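Putative amidohydrolase (Unidentified, PDB 3MKV) is a zinc-dependent prolidase of the amidohydrolase superfamily, hydrolysing dipeptides that end in proline. Local coordinates at the interface of chains A and B. Sequence-based numbering; all coordinates share one arbitrary frame. Chains: chain A/B, Putative amidohydrolase.

The interface of chains A and B. Residues chain A 80-82, 157, 163; chain B 149-151.
Loops of two copies of the enzyme meet here in a two-fold symmetric homomeric interface, in which the B:Ser149, B:Asp150 and B:Tyr151 segment of an extended loop docks against A:Thr80, A:Pro82, A:Pro157 and A:Arg163. Its twin lies on the other side of the axis, so the two symmetric loop contacts probably help hold the subunits together in the octameric deposited assembly, although the structure alone does not show that this assembly forms in solution. The polar core is a salt bridge between A:Arg163 and B:Asp150, whose side chains approach from opposite directions. NH1 and NH2 of A:Arg163 both donate to one carboxylate oxygen, OD1 of B:Asp150, NH1 over 2.9 Å. The oxygen lies close to the guanidinium plane, while the carboxylate stands almost perpendicular to it, at 88°. NH2 uses the syn lone pair of OD1; NH1 comes from the syn side too, but well out of the carboxylate plane. Bends at chi2 and chi3 of A:Arg163 bring its head group to the loop, and a bent bond from NH2, which meets the backbone oxygen of A:Leu81 from above its carbonyl plane, probably helps limit its rotation. OD2 of B:Asp150 rests 3.4 Å from CA of A:Pro82. The ring carbon CE2 of B:Tyr151 lies over the centre of one guanidinium face, 3.7 Å from CZ of A:Arg163, a tilted contact rather than a parallel stack, with the two planes inclined by 43°. Across the ring from CE2, CD1 of B:Tyr151 touches CB of A:Pro157, a poorly ordered residue, and the phenolic OH of B:Tyr151 packs 3.4 Å from CB of A:Thr80. With its OG anti to the backbone N (chi1 -167°), B:Ser149 points its hydroxyl at chain A, where OG donates to the carbonyl oxygen O of A:Thr80 over 2.6 Å, nearly in line with the C=O bond.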
# COMPACT_ATOMS: atom_id res chain seq x y z
N THR A 80 -21.89 6.26 9.64
CA THR A 80 -21.86 6.50 8.20
C THR A 80 -22.50 7.83 7.82
O THR A 80 -22.28 8.35 6.73
CB THR A 80 -22.58 5.37 7.44
OG1 THR A 80 -23.99 5.58 7.54
CG2 THR A 80 -22.21 4.02 8.03
N LEU A 81 -23.31 8.37 8.72
CA LEU A 81 -23.85 9.71 8.56
C LEU A 81 -22.75 10.78 8.46
O LEU A 81 -21.69 10.66 9.08
CB LEU A 81 -24.77 10.04 9.72
CG LEU A 81 -26.05 9.20 9.79
CD1 LEU A 81 -26.91 9.68 10.93
CD2 LEU A 81 -26.80 9.30 8.46
N PRO A 82 -23.01 11.82 7.67
CA PRO A 82 -22.11 12.94 7.50
C PRO A 82 -21.73 13.57 8.83
O PRO A 82 -22.57 13.71 9.72
CB PRO A 82 -22.94 13.93 6.68
CG PRO A 82 -23.86 13.05 5.90
CD PRO A 82 -24.24 11.98 6.87
N PRO A 157 -13.65 3.52 7.02
CA PRO A 157 -13.34 3.89 5.64
C PRO A 157 -11.89 4.33 5.46
O PRO A 157 -11.19 3.80 4.60
CB PRO A 157 -14.29 5.07 5.37
CG PRO A 157 -14.74 5.54 6.72
CD PRO A 157 -14.77 4.31 7.57
N ARG A 163 -14.63 9.40 12.28
CA ARG A 163 -15.99 9.80 11.95
C ARG A 163 -16.60 10.33 13.22
O ARG A 163 -16.40 9.77 14.29
CB ARG A 163 -16.82 8.60 11.48
CG ARG A 163 -16.23 7.78 10.34
CD ARG A 163 -16.51 8.38 8.99
NE ARG A 163 -17.89 8.83 8.86
CZ ARG A 163 -18.28 9.79 8.03
NH1 ARG A 163 -17.39 10.40 7.26
NH2 ARG A 163 -19.55 10.15 7.98
N SER B 149 -22.86 9.89 1.21
CA SER B 149 -22.44 10.50 2.46
C SER B 149 -21.33 11.49 2.16
O SER B 149 -21.19 11.94 1.02
CB SER B 149 -21.98 9.44 3.45
OG SER B 149 -21.87 10.00 4.74
N ASP B 150 -20.52 11.83 3.17
CA ASP B 150 -19.44 12.80 2.98
C ASP B 150 -18.10 12.11 2.80
O ASP B 150 -17.06 12.65 3.19
CB ASP B 150 -19.37 13.81 4.13
CG ASP B 150 -19.17 13.14 5.48
OD1 ASP B 150 -19.20 11.90 5.55
OD2 ASP B 150 -18.99 13.87 6.47
N TYR B 151 -18.14 10.93 2.21
CA TYR B 151 -16.93 10.17 1.91
C TYR B 151 -17.30 9.08 0.92
O TYR B 151 -18.46 8.67 0.82
CB TYR B 151 -16.35 9.54 3.18
CG TYR B 151 -17.24 8.48 3.80
CD1 TYR B 151 -16.93 7.13 3.70
CD2 TYR B 151 -18.39 8.84 4.50
CE1 TYR B 151 -17.76 6.16 4.27
CE2 TYR B 151 -19.21 7.88 5.07
CZ TYR B 151 -18.90 6.55 4.95
OH TYR B 151 -19.73 5.61 5.52